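Local coordinates for single-stranded DNA-binding protein (Mycobacterium smegmatis, PDB 5GQO) that probably binds single-stranded DNA, as a four-subunit assembly of OB-fold chains, at residues 73-82 and 118-126. Numbering follows the deposited sequence.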
ATOM      1  N   TYR B  73      -5.708   2.412 -15.368  1.00 42.63           N
ATOM      2  CA  TYR B  73      -5.131   1.540 -16.392  1.00 43.86           C
ATOM      3  C   TYR B  73      -3.630   1.513 -16.185  1.00 43.04           C
ATOM      4  O   TYR B  73      -3.020   2.575 -16.060  1.00 44.58           O
ATOM      5  CB  TYR B  73      -5.435   2.090 -17.786  1.00 45.45           C
ATOM      6  CG  TYR B  73      -6.913   2.160 -18.033  1.00 53.12           C
ATOM      7  CD1 TYR B  73      -7.645   1.003 -18.369  1.00 56.42           C
ATOM      8  CD2 TYR B  73      -7.603   3.364 -17.892  1.00 54.56           C
ATOM      9  CE1 TYR B  73      -9.015   1.048 -18.548  1.00 57.42           C
ATOM     10  CE2 TYR B  73      -8.977   3.420 -18.078  1.00 60.51           C
ATOM     11  CZ  TYR B  73      -9.679   2.258 -18.400  1.00 61.45           C
ATOM     12  OH  TYR B  73     -11.035   2.328 -18.595  1.00 57.34           O
ATOM     13  N   VAL B  74      -3.038   0.324 -16.109  1.00 43.91           N
ATOM     14  CA  VAL B  74      -1.575   0.192 -16.004  1.00 45.33           C
ATOM     15  C   VAL B  74      -1.047  -1.008 -16.751  1.00 40.95           C
ATOM     16  O   VAL B  74      -1.727  -1.980 -16.899  1.00 40.27           O
ATOM     17  CB  VAL B  74      -1.054   0.021 -14.545  1.00 50.54           C
ATOM     18  CG1 VAL B  74      -1.208   1.317 -13.766  1.00 53.24           C
ATOM     19  CG2 VAL B  74      -1.711  -1.126 -13.808  1.00 47.63           C
ATOM     20  N   THR B  75       0.199  -0.926 -17.187  1.00 41.12           N
ATOM     21  CA  THR B  75       0.865  -2.041 -17.834  1.00 41.28           C
ATOM     22  C   THR B  75       1.559  -2.814 -16.708  1.00 37.42           C
ATOM     23  O   THR B  75       2.185  -2.211 -15.861  1.00 40.21           O
ATOM     24  CB  THR B  75       1.868  -1.493 -18.871  1.00 42.34           C
ATOM     25  OG1 THR B  75       1.158  -0.774 -19.877  1.00 42.71           O
ATOM     26  CG2 THR B  75       2.683  -2.588 -19.508  1.00 42.77           C
ATOM     27  N   VAL B  76       1.430  -4.127 -16.701  1.00 35.17           N
ATOM     28  CA  VAL B  76       2.060  -4.986 -15.704  1.00 36.93           C
ATOM     29  C   VAL B  76       3.120  -5.817 -16.403  1.00 40.49           C
ATOM     30  O   VAL B  76       2.864  -6.332 -17.483  1.00 43.39           O
ATOM     31  CB  VAL B  76       1.048  -5.958 -15.105  1.00 34.01           C
ATOM     32  CG1 VAL B  76       1.696  -6.778 -14.035  1.00 35.48           C
ATOM     33  CG2 VAL B  76      -0.129  -5.198 -14.535  1.00 36.55           C
ATOM     34  N   ASN B  77       4.282  -5.975 -15.782  1.00 39.23           N
ATOM     35  CA  ASN B  77       5.355  -6.748 -16.347  1.00 37.89           C
ATOM     36  C   ASN B  77       5.673  -7.883 -15.409  1.00 37.94           C
ATOM     37  O   ASN B  77       6.056  -7.642 -14.288  1.00 40.47           O
ATOM     38  CB  ASN B  77       6.611  -5.925 -16.447  1.00 39.10           C
ATOM     39  CG  ASN B  77       6.486  -4.759 -17.367  1.00 41.07           C
ATOM     40  OD1 ASN B  77       5.906  -4.837 -18.433  1.00 43.67           O
ATOM     41  ND2 ASN B  77       7.068  -3.654 -16.962  1.00 44.79           N
ATOM     42  N   CYS B  78       5.569  -9.122 -15.878  1.00 38.50           N
ATOM     43  CA  CYS B  78       5.982 -10.253 -15.100  1.00 37.65           C
ATOM     44  C   CYS B  78       7.233 -10.916 -15.710  1.00 40.17           C
ATOM     45  O   CYS B  78       7.383 -11.015 -16.924  1.00 38.73           O
ATOM     46  CB  CYS B  78       4.844 -11.247 -15.073  1.00 40.77           C
ATOM     47  SG  CYS B  78       3.269 -10.541 -14.617  1.00 39.63           S
ATOM     48  N   TRP B  79       8.113 -11.386 -14.849  1.00 39.68           N
ATOM     49  CA  TRP B  79       9.398 -11.917 -15.244  1.00 41.92           C
ATOM     50  C   TRP B  79       9.570 -13.263 -14.589  1.00 42.11           C
ATOM     51  O   TRP B  79       9.003 -13.531 -13.533  1.00 43.62           O
ATOM     52  CB  TRP B  79      10.547 -11.001 -14.738  1.00 44.37           C
ATOM     53  CG  TRP B  79      10.594  -9.635 -15.352  1.00 43.45           C
ATOM     54  CD1 TRP B  79      10.067  -8.490 -14.849  1.00 45.44           C
ATOM     55  CD2 TRP B  79      11.220  -9.280 -16.580  1.00 49.10           C
ATOM     56  NE1 TRP B  79      10.291  -7.441 -15.715  1.00 44.32           N
ATOM     57  CE2 TRP B  79      11.003  -7.912 -16.786  1.00 48.09           C
ATOM     58  CE3 TRP B  79      11.950  -9.991 -17.535  1.00 53.34           C
ATOM     59  CZ2 TRP B  79      11.494  -7.246 -17.910  1.00 51.51           C
ATOM     60  CZ3 TRP B  79      12.419  -9.330 -18.667  1.00 49.67           C
ATOM     61  CH2 TRP B  79      12.205  -7.976 -18.833  1.00 53.04           C
ATOM     62  N   GLY B  80      10.385 -14.112 -15.182  1.00 42.54           N
ATOM     63  CA  GLY B  80      10.824 -15.318 -14.478  1.00 41.53           C
ATOM     64  C   GLY B  80       9.717 -16.316 -14.245  1.00 40.57           C
ATOM     65  O   GLY B  80       8.818 -16.515 -15.097  1.00 42.78           O
ATOM     66  N   ASN B  81       9.760 -16.927 -13.075  1.00 42.01           N
ATOM     67  CA  ASN B  81       8.713 -17.816 -12.671  1.00 48.63           C
ATOM     68  C   ASN B  81       7.300 -17.169 -12.680  1.00 53.56           C
ATOM     69  O   ASN B  81       6.299 -17.864 -12.912  1.00 49.86           O
ATOM     70  CB  ASN B  81       9.065 -18.337 -11.295  1.00 53.25           C
ATOM     71  CG  ASN B  81      10.158 -19.387 -11.351  1.00 60.31           C
ATOM     72  OD1 ASN B  81      10.217 -20.200 -12.279  1.00 67.82           O
ATOM     73  ND2 ASN B  81      11.016 -19.387 -10.365  1.00 60.74           N
ATOM     74  N   LEU B  82       7.240 -15.857 -12.422  1.00 46.95           N
ATOM     75  CA  LEU B  82       5.997 -15.168 -12.400  1.00 46.20           C
ATOM     76  C   LEU B  82       5.456 -15.065 -13.806  1.00 44.23           C
ATOM     77  O   LEU B  82       4.264 -15.223 -14.021  1.00 41.99           O
ATOM     78  CB  LEU B  82       6.123 -13.787 -11.754  1.00 43.94           C
ATOM     79  CG  LEU B  82       4.821 -12.992 -11.674  1.00 47.34           C
ATOM     80  CD1 LEU B  82       3.782 -13.738 -10.872  1.00 46.05           C
ATOM     81  CD2 LEU B  82       5.083 -11.642 -11.018  1.00 54.22           C
ATOM     82  N   VAL B 118       3.089   4.402 -17.341  1.00 63.26           N
ATOM     83  CA  VAL B 118       3.150   3.969 -15.967  1.00 59.37           C
ATOM     84  C   VAL B 118       3.041   2.464 -15.908  1.00 50.84           C
ATOM     85  O   VAL B 118       2.154   1.885 -16.505  1.00 50.23           O
ATOM     86  CB  VAL B 118       2.062   4.677 -15.159  1.00 60.26           C
ATOM     87  CG1 VAL B 118       0.864   3.810 -14.969  1.00 53.82           C
ATOM     88  CG2 VAL B 118       2.630   5.093 -13.815  1.00 69.73           C
ATOM     89  N   GLU B 119       4.010   1.820 -15.257  1.00 48.41           N
ATOM     90  CA  GLU B 119       4.145   0.377 -15.343  1.00 43.80           C
ATOM     91  C   GLU B 119       4.442  -0.235 -14.011  1.00 39.90           C
ATOM     92  O   GLU B 119       5.061   0.397 -13.160  1.00 42.22           O
ATOM     93  CB  GLU B 119       5.284   0.012 -16.284  1.00 50.80           C
ATOM     94  CG  GLU B 119       5.017   0.393 -17.732  1.00 55.27           C
ATOM     95  CD  GLU B 119       6.184   0.054 -18.626  1.00 58.85           C
ATOM     96  OE1 GLU B 119       6.921  -0.902 -18.319  1.00 61.82           O
ATOM     97  OE2 GLU B 119       6.375   0.760 -19.625  1.00 69.34           O
ATOM     98  N   VAL B 120       4.015  -1.477 -13.846  1.00 32.31           N
ATOM     99  CA  VAL B 120       4.248  -2.191 -12.633  1.00 37.48           C
ATOM    100  C   VAL B 120       5.249  -3.318 -12.844  1.00 40.58           C
ATOM    101  O   VAL B 120       5.083  -4.128 -13.760  1.00 44.03           O
ATOM    102  CB  VAL B 120       2.932  -2.831 -12.143  1.00 41.61           C
ATOM    103  CG1 VAL B 120       3.163  -3.639 -10.861  1.00 42.42           C
ATOM    104  CG2 VAL B 120       1.883  -1.776 -11.946  1.00 41.34           C
ATOM    105  N   ARG B 121       6.288  -3.376 -12.019  1.00 40.10           N
ATOM    106  CA  ARG B 121       7.131  -4.566 -12.003  1.00 43.65           C
ATOM    107  C   ARG B 121       6.515  -5.484 -10.968  1.00 41.49           C
ATOM    108  O   ARG B 121       6.747  -5.300  -9.763  1.00 40.04           O
ATOM    109  CB  ARG B 121       8.586  -4.263 -11.617  1.00 46.04           C
ATOM    110  CG  ARG B 121       9.426  -5.507 -11.299  1.00 49.26           C
ATOM    111  CD  ARG B 121      10.672  -5.529 -12.136  1.00 56.89           C
ATOM    112  NE  ARG B 121      11.765  -4.820 -11.482  1.00 62.67           N
ATOM    113  CZ  ARG B 121      12.484  -3.814 -12.030  1.00 66.46           C
ATOM    114  NH1 ARG B 121      12.272  -3.330 -13.271  1.00 49.52           N
ATOM    115  NH2 ARG B 121      13.454  -3.292 -11.301  1.00 65.79           N
ATOM    116  N   ALA B 122       5.782  -6.491 -11.435  1.00 38.41           N
ATOM    117  CA  ALA B 122       5.059  -7.358 -10.530  1.00 39.29           C
ATOM    118  C   ALA B 122       5.969  -8.316  -9.820  1.00 38.61           C
ATOM    119  O   ALA B 122       6.948  -8.799 -10.382  1.00 48.10           O
ATOM    120  CB  ALA B 122       3.968  -8.123 -11.268  1.00 41.63           C
ATOM    121  N   THR B 123       5.616  -8.568  -8.571  1.00 37.63           N
ATOM    122  CA  THR B 123       6.231  -9.521  -7.661  1.00 37.54           C
ATOM    123  C   THR B 123       5.316 -10.714  -7.376  1.00 38.24           C
ATOM    124  O   THR B 123       5.779 -11.793  -7.103  1.00 40.95           O
ATOM    125  CB  THR B 123       6.437  -8.734  -6.322  1.00 45.32           C
ATOM    126  OG1 THR B 123       7.743  -8.172  -6.318  1.00 40.68           O
ATOM    127  CG2 THR B 123       6.237  -9.572  -5.044  1.00 50.73           C
ATOM    128  N   ALA B 124       4.008 -10.485  -7.353  1.00 37.18           N
ATOM    129  CA  ALA B 124       3.037 -11.543  -7.169  1.00 37.13           C
ATOM    130  C   ALA B 124       1.791 -11.163  -7.945  1.00 37.62           C
ATOM    131  O   ALA B 124       1.410 -10.006  -7.995  1.00 40.18           O
ATOM    132  CB  ALA B 124       2.720 -11.720  -5.711  1.00 40.57           C
ATOM    133  N   VAL B 125       1.233 -12.128  -8.649  1.00 35.50           N
ATOM    134  CA  VAL B 125       0.021 -11.946  -9.360  1.00 34.25           C
ATOM    135  C   VAL B 125      -0.795 -13.189  -9.102  1.00 38.56           C
ATOM    136  O   VAL B 125      -0.269 -14.288  -9.019  1.00 37.57           O
ATOM    137  CB  VAL B 125       0.252 -11.843 -10.860  1.00 35.68           C
ATOM    138  CG1 VAL B 125      -1.076 -11.650 -11.608  1.00 37.30           C
ATOM    139  CG2 VAL B 125       1.155 -10.696 -11.175  1.00 36.03           C
ATOM    140  N   GLY B 126      -2.088 -13.014  -8.978  1.00 38.32           N
ATOM    141  CA  GLY B 126      -2.976 -14.139  -8.805  1.00 39.74           C
ATOM    142  C   GLY B 126      -4.314 -13.737  -9.350  1.00 38.75           C
ATOM    143  O   GLY B 126      -4.583 -12.548  -9.505  1.00 38.83           O
TER
HETATM  144  O   HOH W   1       8.271 -10.341 -12.335  1.00 42.19           O
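N77 and E119, diagonal neighbours on adjacent parallel strands, meet through their polar ends. ND2 of N77 donates to OE1 of E119 at 3.1 Å with a nearly straight N-H...O angle of 167°. The acceptor lies in the amide plane, yet the carboxylate is met on its anti side and stands almost perpendicular, the two planes 85° apart. On the same face, the E119 CG methylene runs alongside T75, 3.8 Å from its CB, while T75 OG1 is hydrogen-bonded to R52 NE of strand 46-55. The backbones pair through T75 O, which accepts from V120 N (2.8 Å), and through N77, whose N donates to V120 O and whose O accepts from A122 N. Where the strands diverge, a water continues the pairing, accepting from W79 N and donating to A122 O.

The opposite face, with V76 and V120, is apolar: V76 CG1 lies 3.8 Å from A122 CB, and V74 CG2 packs on V120 CG2. With CG anti to its backbone N (chi1 -179°), L82 from the first turn of helix 80-89 straddles the corner at T123, CD2 against A122 CB (3.7 Å) and CD1 against V125 CB (4.0 Å). Parallel pairing of strands 73-79 and 117-122, with a helix following the first, is characteristic of the OB-fold barrel.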